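Local coordinates for protein sulfate transporter 4.1, chloroplastic (Arabidopsis thaliana, PDB 7LHV) that cotransports sulfate with protons across a membrane as a member of the SLC26/SulP family and may take part in regulating sulfate assimilation, at residues Ile299-His304 with Phe426-Gln431; Gln269-Val274 with Ala286-Thr291; Pro123-Leu128 with Glu313-Leu318. All blocks are in the same frame, centred on the assembly; numbering follows the deposited sequence.

Contact 1: Ile299-His304 with Phe426-Gln431; sequences IAKVFH and FKYIPQ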
loop_
_atom_site.group_PDB
_atom_site.type_symbol
_atom_site.label_atom_id
_atom_site.label_comp_id
_atom_site.label_asym_id
_atom_site.label_seq_id
_atom_site.Cartn_x
_atom_site.Cartn_y
_atom_site.Cartn_z
ATOM N N ILE A 299 -42.999 33.321 -3.672
ATOM C CA ILE A 299 -42.819 34.416 -2.722
ATOM C C ILE A 299 -41.910 35.486 -3.309
ATOM O O ILE A 299 -42.103 36.682 -3.061
ATOM C CB ILE A 299 -42.294 33.897 -1.366
ATOM C CG1 ILE A 299 -43.303 32.948 -0.710
ATOM C CG2 ILE A 299 -41.982 35.053 -0.432
ATOM C CD1 ILE A 299 -43.164 31.496 -1.087
ATOM N N ALA A 300 -40.917 35.084 -4.104
ATOM C CA ALA A 300 -40.080 36.069 -4.774
ATOM C C ALA A 300 -40.861 36.893 -5.789
ATOM O O ALA A 300 -40.404 37.975 -6.172
ATOM C CB ALA A 300 -38.897 35.383 -5.456
ATOM N N LYS A 301 -42.025 36.413 -6.227
ATOM C CA LYS A 301 -42.845 37.127 -7.195
ATOM C C LYS A 301 -44.100 37.730 -6.582
ATOM O O LYS A 301 -44.950 38.237 -7.323
ATOM C CB LYS A 301 -43.234 36.195 -8.350
ATOM C CG LYS A 301 -42.058 35.712 -9.181
ATOM C CD LYS A 301 -42.518 35.178 -10.529
ATOM C CE LYS A 301 -42.665 36.298 -11.549
ATOM N NZ LYS A 301 -41.355 36.908 -11.903
ATOM N N VAL A 302 -44.244 37.695 -5.259
ATOM C CA VAL A 302 -45.418 38.258 -4.603
ATOM C C VAL A 302 -44.985 39.354 -3.638
ATOM O O VAL A 302 -45.381 40.515 -3.782
ATOM C CB VAL A 302 -46.225 37.170 -3.872
ATOM C CG1 VAL A 302 -47.247 37.803 -2.941
ATOM C CG2 VAL A 302 -46.910 36.260 -4.877
ATOM N N PHE A 303 -44.169 38.992 -2.651
ATOM C CA PHE A 303 -43.739 39.940 -1.632
ATOM C C PHE A 303 -42.476 40.694 -2.020
ATOM O O PHE A 303 -42.267 41.818 -1.546
ATOM C CB PHE A 303 -43.519 39.214 -0.303
ATOM C CG PHE A 303 -44.747 38.523 0.218
ATOM C CD1 PHE A 303 -45.648 39.198 1.025
ATOM C CD2 PHE A 303 -45.007 37.202 -0.105
ATOM C CE1 PHE A 303 -46.780 38.566 1.505
ATOM C CE2 PHE A 303 -46.138 36.565 0.370
ATOM C CZ PHE A 303 -47.024 37.248 1.176
ATOM N N HIS A 304 -41.638 40.106 -2.873
ATOM C CA HIS A 304 -40.382 40.691 -3.330
ATOM C C HIS A 304 -39.520 41.146 -2.158
ATOM O O HIS A 304 -39.348 42.355 -1.951
ATOM C CB HIS A 304 -40.652 41.867 -4.271
ATOM C CG HIS A 304 -41.432 41.494 -5.494
ATOM N ND1 HIS A 304 -40.891 40.757 -6.525
ATOM C CD2 HIS A 304 -42.713 41.753 -5.847
ATOM C CE1 HIS A 304 -41.804 40.580 -7.463
ATOM N NE2 HIS A 304 -42.919 41.175 -7.075
ATOM N N PHE A 426 -35.872 30.471 -15.370
ATOM C CA PHE A 426 -34.997 30.072 -14.277
ATOM C C PHE A 426 -34.369 31.253 -13.553
ATOM O O PHE A 426 -33.858 31.074 -12.445
ATOM C CB PHE A 426 -33.891 29.153 -14.798
ATOM C CG PHE A 426 -34.348 27.754 -15.072
ATOM C CD1 PHE A 426 -35.543 27.288 -14.552
ATOM C CD2 PHE A 426 -33.586 26.903 -15.851
ATOM C CE1 PHE A 426 -35.967 26.002 -14.803
ATOM C CE2 PHE A 426 -34.005 25.616 -16.105
ATOM C CZ PHE A 426 -35.197 25.164 -15.580
ATOM N N LYS A 427 -34.406 32.452 -14.140
ATOM C CA LYS A 427 -33.737 33.602 -13.544
ATOM C C LYS A 427 -34.442 34.129 -12.301
ATOM O O LYS A 427 -33.869 34.966 -11.598
ATOM C CB LYS A 427 -33.599 34.724 -14.574
ATOM C CG LYS A 427 -34.914 35.322 -15.037
ATOM C CD LYS A 427 -34.681 36.391 -16.090
ATOM C CE LYS A 427 -35.988 37.004 -16.556
ATOM N NZ LYS A 427 -35.778 38.050 -17.591
ATOM N N TYR A 428 -35.656 33.669 -12.014
ATOM C CA TYR A 428 -36.382 34.093 -10.826
ATOM C C TYR A 428 -36.171 33.165 -9.637
ATOM O O TYR A 428 -36.785 33.381 -8.588
ATOM C CB TYR A 428 -37.879 34.194 -11.129
ATOM C CG TYR A 428 -38.206 35.019 -12.350
ATOM C CD1 TYR A 428 -37.801 36.343 -12.446
ATOM C CD2 TYR A 428 -38.922 34.474 -13.406
ATOM C CE1 TYR A 428 -38.101 37.100 -13.560
ATOM C CE2 TYR A 428 -39.226 35.224 -14.525
ATOM C CZ TYR A 428 -38.814 36.536 -14.596
ATOM O OH TYR A 428 -39.114 37.288 -15.708
ATOM N N ILE A 429 -35.334 32.143 -9.772
ATOM C CA ILE A 429 -35.097 31.189 -8.693
ATOM C C ILE A 429 -34.180 31.825 -7.654
ATOM O O ILE A 429 -33.069 32.254 -7.994
ATOM C CB ILE A 429 -34.494 29.880 -9.225
ATOM C CG1 ILE A 429 -35.490 29.166 -10.136
ATOM C CG2 ILE A 429 -34.083 28.982 -8.076
ATOM C CD1 ILE A 429 -34.933 27.918 -10.775
ATOM N N PRO A 430 -34.596 31.916 -6.394
ATOM C CA PRO A 430 -33.701 32.445 -5.361
ATOM C C PRO A 430 -32.522 31.517 -5.117
ATOM O O PRO A 430 -32.612 30.301 -5.284
ATOM C CB PRO A 430 -34.601 32.537 -4.122
ATOM C CG PRO A 430 -35.999 32.485 -4.647
ATOM C CD PRO A 430 -35.937 31.624 -5.864
ATOM N N GLN A 431 -31.397 32.116 -4.721
ATOM C CA GLN A 431 -30.214 31.323 -4.404
ATOM C C GLN A 431 -30.391 30.547 -3.107
ATOM O O GLN A 431 -29.834 29.451 -2.959
ATOM C CB GLN A 431 -28.984 32.225 -4.322
ATOM C CG GLN A 431 -28.676 32.956 -5.613
ATOM C CD GLN A 431 -27.523 33.926 -5.469
ATOM O OE1 GLN A 431 -27.405 34.883 -6.230
ATOM N NE2 GLN A 431 -26.659 33.679 -4.494
#

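Contact 2: Gln269-Val274 with Ala286-Thr291; sequences QVMKHV and AAAPLT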
loop_
_atom_site.group_PDB
_atom_site.type_symbol
_atom_site.label_atom_id
_atom_site.label_comp_id
_atom_site.label_asym_id
_atom_site.label_seq_id
_atom_site.Cartn_x
_atom_site.Cartn_y
_atom_site.Cartn_z
ATOM N N GLN A 269 -37.616 18.501 3.588
ATOM C CA GLN A 269 -37.368 17.366 4.467
ATOM C C GLN A 269 -38.666 16.671 4.859
ATOM O O GLN A 269 -38.712 15.439 4.952
ATOM C CB GLN A 269 -36.591 17.819 5.701
ATOM C CG GLN A 269 -35.084 17.806 5.498
ATOM C CD GLN A 269 -34.320 18.129 6.764
ATOM O OE1 GLN A 269 -34.892 18.598 7.748
ATOM N NE2 GLN A 269 -33.016 17.878 6.746
ATOM N N VAL A 270 -39.736 17.439 5.083
ATOM C CA VAL A 270 -41.031 16.836 5.390
ATOM C C VAL A 270 -41.521 16.001 4.215
ATOM O O VAL A 270 -42.001 14.873 4.393
ATOM C CB VAL A 270 -42.048 17.926 5.777
ATOM C CG1 VAL A 270 -43.468 17.418 5.607
ATOM C CG2 VAL A 270 -41.812 18.382 7.206
ATOM N N MET A 271 -41.405 16.536 2.996
ATOM C CA MET A 271 -41.824 15.784 1.819
ATOM C C MET A 271 -41.005 14.511 1.657
ATOM O O MET A 271 -41.556 13.447 1.355
ATOM C CB MET A 271 -41.703 16.657 0.569
ATOM C CG MET A 271 -42.771 17.727 0.452
ATOM S SD MET A 271 -42.513 18.804 -0.968
ATOM C CE MET A 271 -42.904 17.688 -2.311
ATOM N N LYS A 272 -39.690 14.601 1.857
ATOM C CA LYS A 272 -38.840 13.423 1.715
ATOM C C LYS A 272 -39.186 12.363 2.755
ATOM O O LYS A 272 -39.262 11.170 2.434
ATOM C CB LYS A 272 -37.370 13.826 1.821
ATOM C CG LYS A 272 -36.408 12.656 1.843
ATOM C CD LYS A 272 -34.970 13.121 1.691
ATOM C CE LYS A 272 -34.460 13.763 2.968
ATOM N NZ LYS A 272 -32.995 14.019 2.914
ATOM N N HIS A 273 -39.406 12.778 4.006
ATOM C CA HIS A 273 -39.754 11.820 5.049
ATOM C C HIS A 273 -41.109 11.174 4.788
ATOM O O HIS A 273 -41.277 9.971 5.005
ATOM C CB HIS A 273 -39.736 12.498 6.418
ATOM C CG HIS A 273 -38.388 12.507 7.067
ATOM N ND1 HIS A 273 -37.249 12.920 6.411
ATOM C CD2 HIS A 273 -37.996 12.149 8.312
ATOM C CE1 HIS A 273 -36.214 12.819 7.225
ATOM N NE2 HIS A 273 -36.640 12.353 8.385
ATOM N N VAL A 274 -42.087 11.955 4.325
ATOM C CA VAL A 274 -43.393 11.382 4.007
ATOM C C VAL A 274 -43.272 10.391 2.858
ATOM O O VAL A 274 -43.864 9.304 2.890
ATOM C CB VAL A 274 -44.407 12.498 3.696
ATOM C CG1 VAL A 274 -45.644 11.921 3.028
ATOM C CG2 VAL A 274 -44.787 13.231 4.969
ATOM N N ALA A 286 -38.816 12.683 -5.424
ATOM C CA ALA A 286 -38.401 13.278 -6.687
ATOM C C ALA A 286 -38.984 14.667 -6.881
ATOM O O ALA A 286 -38.352 15.513 -7.525
ATOM C CB ALA A 286 -38.808 12.379 -7.848
ATOM N N ALA A 287 -40.177 14.922 -6.348
ATOM C CA ALA A 287 -40.816 16.218 -6.519
ATOM C C ALA A 287 -40.400 17.230 -5.462
ATOM O O ALA A 287 -40.750 18.407 -5.588
ATOM C CB ALA A 287 -42.337 16.061 -6.506
ATOM N N ALA A 288 -39.675 16.804 -4.429
ATOM C CA ALA A 288 -39.276 17.733 -3.374
ATOM C C ALA A 288 -38.359 18.845 -3.870
ATOM O O ALA A 288 -38.657 20.020 -3.595
ATOM C CB ALA A 288 -38.643 16.956 -2.216
ATOM N N PRO A 289 -37.253 18.575 -4.579
ATOM C CA PRO A 289 -36.400 19.695 -5.012
ATOM C C PRO A 289 -37.103 20.679 -5.930
ATOM O O PRO A 289 -36.859 21.887 -5.831
ATOM C CB PRO A 289 -35.228 18.992 -5.713
ATOM C CG PRO A 289 -35.754 17.677 -6.104
ATOM C CD PRO A 289 -36.690 17.283 -5.010
ATOM N N LEU A 290 -37.976 20.202 -6.816
ATOM C CA LEU A 290 -38.688 21.113 -7.705
ATOM C C LEU A 290 -39.705 21.947 -6.936
ATOM O O LEU A 290 -39.735 23.179 -7.062
ATOM C CB LEU A 290 -39.377 20.331 -8.821
ATOM C CG LEU A 290 -40.333 21.149 -9.689
ATOM C CD1 LEU A 290 -39.583 22.245 -10.427
ATOM C CD2 LEU A 290 -41.074 20.253 -10.663
ATOM N N THR A 291 -40.523 21.291 -6.109
ATOM C CA THR A 291 -41.618 21.977 -5.432
ATOM C C THR A 291 -41.107 23.164 -4.628
ATOM O O THR A 291 -41.680 24.259 -4.685
ATOM C CB THR A 291 -42.368 21.002 -4.526
ATOM O OG1 THR A 291 -42.942 19.957 -5.322
ATOM C CG2 THR A 291 -43.472 21.717 -3.769
#

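Contact 3: Pro123-Leu128 with Glu313-Leu318; sequences PPIYGL and EIPQGL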
loop_
_atom_site.group_PDB
_atom_site.type_symbol
_atom_site.label_atom_id
_atom_site.label_comp_id
_atom_site.label_asym_id
_atom_site.label_seq_id
_atom_site.Cartn_x
_atom_site.Cartn_y
_atom_site.Cartn_z
ATOM N N PRO A 123 -21.448 28.876 -12.538
ATOM C CA PRO A 123 -22.813 29.363 -12.699
ATOM C C PRO A 123 -23.771 28.203 -12.878
ATOM O O PRO A 123 -23.383 27.122 -13.357
ATOM C CB PRO A 123 -22.732 30.234 -13.961
ATOM C CG PRO A 123 -21.443 29.888 -14.611
ATOM C CD PRO A 123 -20.529 29.480 -13.513
ATOM N N PRO A 124 -25.039 28.379 -12.494
ATOM C CA PRO A 124 -25.960 27.230 -12.447
ATOM C C PRO A 124 -26.136 26.511 -13.772
ATOM O O PRO A 124 -26.329 25.290 -13.778
ATOM C CB PRO A 124 -27.278 27.862 -11.979
ATOM C CG PRO A 124 -26.883 29.133 -11.313
ATOM C CD PRO A 124 -25.685 29.624 -12.054
ATOM N N ILE A 125 -26.069 27.226 -14.897
ATOM C CA ILE A 125 -26.351 26.611 -16.191
ATOM C C ILE A 125 -25.402 25.453 -16.463
ATOM O O ILE A 125 -25.785 24.460 -17.093
ATOM C CB ILE A 125 -26.296 27.669 -17.309
ATOM C CG1 ILE A 125 -26.706 27.060 -18.648
ATOM C CG2 ILE A 125 -24.911 28.288 -17.409
ATOM C CD1 ILE A 125 -28.129 26.565 -18.668
ATOM N N TYR A 126 -24.165 25.539 -15.972
ATOM C CA TYR A 126 -23.190 24.491 -16.240
ATOM C C TYR A 126 -23.543 23.178 -15.561
ATOM O O TYR A 126 -22.947 22.148 -15.889
ATOM C CB TYR A 126 -21.794 24.958 -15.830
ATOM C CG TYR A 126 -21.176 25.846 -16.877
ATOM C CD1 TYR A 126 -20.431 25.312 -17.914
ATOM C CD2 TYR A 126 -21.376 27.217 -16.855
ATOM C CE1 TYR A 126 -19.885 26.120 -18.886
ATOM C CE2 TYR A 126 -20.832 28.031 -17.820
ATOM C CZ TYR A 126 -20.087 27.479 -18.834
ATOM O OH TYR A 126 -19.541 28.291 -19.799
ATOM N N GLY A 127 -24.483 23.185 -14.615
ATOM C CA GLY A 127 -25.032 21.927 -14.141
ATOM C C GLY A 127 -25.852 21.227 -15.209
ATOM O O GLY A 127 -25.687 20.028 -15.449
ATOM N N LEU A 128 -26.724 21.979 -15.889
ATOM C CA LEU A 128 -27.576 21.383 -16.912
ATOM C C LEU A 128 -26.747 20.799 -18.044
ATOM O O LEU A 128 -27.036 19.701 -18.532
ATOM C CB LEU A 128 -28.562 22.418 -17.446
ATOM C CG LEU A 128 -29.585 22.942 -16.441
ATOM C CD1 LEU A 128 -30.525 23.923 -17.109
ATOM C CD2 LEU A 128 -30.356 21.794 -15.820
ATOM N N GLU A 313 -29.546 36.173 -14.920
ATOM C CA GLU A 313 -29.754 35.718 -16.288
ATOM C C GLU A 313 -28.988 34.428 -16.548
ATOM O O GLU A 313 -27.835 34.280 -16.135
ATOM C CB GLU A 313 -29.320 36.800 -17.277
ATOM C CG GLU A 313 -30.180 38.053 -17.251
ATOM C CD GLU A 313 -29.786 39.012 -16.143
ATOM O OE1 GLU A 313 -28.798 38.730 -15.433
ATOM O OE2 GLU A 313 -30.463 40.049 -15.984
ATOM N N ILE A 314 -29.636 33.494 -17.236
ATOM C CA ILE A 314 -29.064 32.197 -17.562
ATOM C C ILE A 314 -29.048 32.067 -19.080
ATOM O O ILE A 314 -30.075 32.302 -19.719
ATOM C CB ILE A 314 -29.849 31.032 -16.930
ATOM C CG1 ILE A 314 -29.407 30.825 -15.481
ATOM C CG2 ILE A 314 -29.661 29.754 -17.724
ATOM C CD1 ILE A 314 -30.228 29.802 -14.735
ATOM N N PRO A 315 -27.917 31.721 -19.693
ATOM C CA PRO A 315 -27.878 31.602 -21.155
ATOM C C PRO A 315 -28.800 30.500 -21.657
ATOM O O PRO A 315 -28.984 29.468 -21.010
ATOM C CB PRO A 315 -26.408 31.279 -21.446
ATOM C CG PRO A 315 -25.888 30.699 -20.174
ATOM C CD PRO A 315 -26.617 31.408 -19.077
ATOM N N GLN A 316 -29.374 30.730 -22.833
ATOM C CA GLN A 316 -30.341 29.827 -23.434
ATOM C C GLN A 316 -29.723 29.115 -24.628
ATOM O O GLN A 316 -29.066 29.744 -25.463
ATOM C CB GLN A 316 -31.594 30.582 -23.881
ATOM C CG GLN A 316 -32.655 29.700 -24.513
ATOM C CD GLN A 316 -33.854 30.488 -24.996
ATOM O OE1 GLN A 316 -34.160 31.558 -24.472
ATOM N NE2 GLN A 316 -34.543 29.959 -25.999
ATOM N N GLY A 317 -29.936 27.806 -24.707
ATOM C CA GLY A 317 -29.465 27.044 -25.844
ATOM C C GLY A 317 -28.568 25.883 -25.472
ATOM O O GLY A 317 -27.984 25.862 -24.384
ATOM N N LEU A 318 -28.455 24.910 -26.371
ATOM C CA LEU A 318 -27.607 23.759 -26.128
ATOM C C LEU A 318 -26.134 24.164 -26.175
ATOM O O LEU A 318 -25.760 25.095 -26.892
ATOM C CB LEU A 318 -27.878 22.673 -27.163
ATOM C CG LEU A 318 -29.338 22.259 -27.333
ATOM C CD1 LEU A 318 -29.475 21.227 -28.435
ATOM C CD2 LEU A 318 -29.898 21.730 -26.027
#

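Contact 1: Ile299-His304 with Phe426-Gln431
Ala300, in the last turn of helix 284-300, turns its methyl group to the loop 426-431, where Ala300 CB lies 4.2 Å from CG of Pro430. This is a light apolar touch of side chains, made where the two backbones come nearest, and both residues are buried. The carbonyl O of Tyr428 lies just beyond the methyl. Thr297, one turn earlier on the same helix, also packs on Pro430 and on the Tyr428 side chain, so the loop rests on the flank of the helix as well as at its end.

Lys301, the first residue to leave the helical conformation, makes the polar part of the contact. Its chain runs out toward the loop and then folds at its last two torsions (chi3 85°, chi4 67°), which carry the ammonium group over the Tyr428 ring. Lys301 NZ stands 3.4 Å from the centroid of the Tyr428 ring and only 3° off the normal, so all six ring carbons are at nearly the same distance from it. The opposite face of the ring is covered by CG of Lys427, 3.9 Å above the plane and also over the centre, so the aromatic plane is held between a charge and a methylene. Tyr428 sits in a type I turn from Phe426 to Ile429, closed by Ile429 N bonding to Phe426 O at 3.2 Å.

Beyond Lys301 the chain curls back, with Val302 N and Phe303 N both bonded to Ile299 O. A centred cation-pi pair beside a small apolar touch joins the end of one helix of the transporter's membrane domain to the tight turn between two others, 406-426 and 431-443.

Contact 2: Gln269-Val274 with Ala286-Thr291
Met271 reaches across to helix 284-300, its side chain passing Ala288 and ending beside Thr291. Its shape follows the torsions: CG stands beside the backbone N (chi1 -74°), the next bond is extended, and chi3 of 71° bends the end of the chain. The bend sets Met271 CE against the neighbouring helix, 3.8 Å from the CA of Ala288 and at a similar distance from OG1 of Thr291. Met271 SD passes the Thr291 methyl, CG2, at 4.2 Å. Nearer the backbone, CB of Met271 and CB of Ala288 meet at 4.1 Å, and the small alanine leaves the thioether a path over the helix.

The two segments belong to helices 255-277 and 284-300, successive helices joined by a short connection, and thus form an antiparallel helical hairpin. Their local axes run at 167° and approach to 8.8 Å. Leu284 adds to the apolar surface, packing on Met271 from the start of the second helix.

Thr291 shares itself between two tasks. Thr291 OG1 donates to the carbonyl O of Ala287 one turn back, at 2.7 Å, from above the carbonyl plane. The amide N of Thr291 reaches the same oxygen from the opposite face of that plane, so two donors grip one acceptor, which fixes the rotation of the threonine while OG1, CB and CG2 all border the methionine. The oxygen lies close to a kink, where Pro289 brings no N-H to the turn before. Lys272 NZ turns to other partners, with weak hydrogen bonds to Ser440 O and Ser443 OG.

Contact 3: Pro123-Leu128 with Glu313-Leu318
Ile125 packs on Ile314 and Pro315, and dispersion between these apolar side chains makes up nearly all of the contact. Its CG1 lies opposite the backbone N across the CA-CB bond (chi1 -175°), so that the long branch ends on Ile314 while skirting Pro315, and CG2 rests on the proline ring. Ile125 CD1, at the end of the longer branch, meets CG2 of Ile314 at 3.7 Å and also comes near the carbonyl O of Pro315. The shorter branch, Ile125 CG2, sits 3.8 Å from CG of Pro315, with the ring CD almost as near. The isoleucine thus rests against two consecutive side chains, one beta-branched and one a rigid ring, with Ile125 CB 4.0 Å from CG2 of Ile314. At the other branch of Ile314, Pro124 adds a looser touch, Pro124 CB to Ile314 CD1 at 4.5 Å. With an alanine here, CG1, CD1 and CG2 would be gone, which would probably open a gap beside Pro315 and leave the Ile314 methyl without its main partner on this helix.

Hydrogen bonding runs within the backbone and not between the segments. Gly127 N reaches Pro124 O at 2.9 Å, and Tyr126 N bonds to Pro123 O. Gly317, whose backbone angles would jam a side chain against the preceding carbonyl, has a backbone hydrogen bond to Leu419.

Leu419 touches Ile125 as well, and Pro124 lies on Met114 and Lys118 of helix 91-119. The arrangement is that of an irregular linker packed on the N-terminal part of a transmembrane helix in the SulP membrane domain, here between helix 125-141 and the linker from helix 284-300 to helix 330-358.

Overall arrangement
All three contacts lie within the sulfate permease region, on the same side of the chain's centre, and all are partly buried. Contact 1 lies farthest out, its centre about 39 Å from that of the chain, against 28 and 30 Å for contacts 2 and 3; contacts 1 and 3 each include an exposed touching residue, contact 2 none. Contacts 1 and 2 share helix 284-300, one using its C-terminal end, the other its first turns. Contact 2, between two helices, is shaped by methyls and a thioether; contact 1, at a helix end, adds a charge over an aromatic face; contact 3, where a linker crosses a helix start, is purely apolar. Contacts 1 and 3 touch directly, Phe426 CB meeting Ile314 CD1 at 3.7 Å.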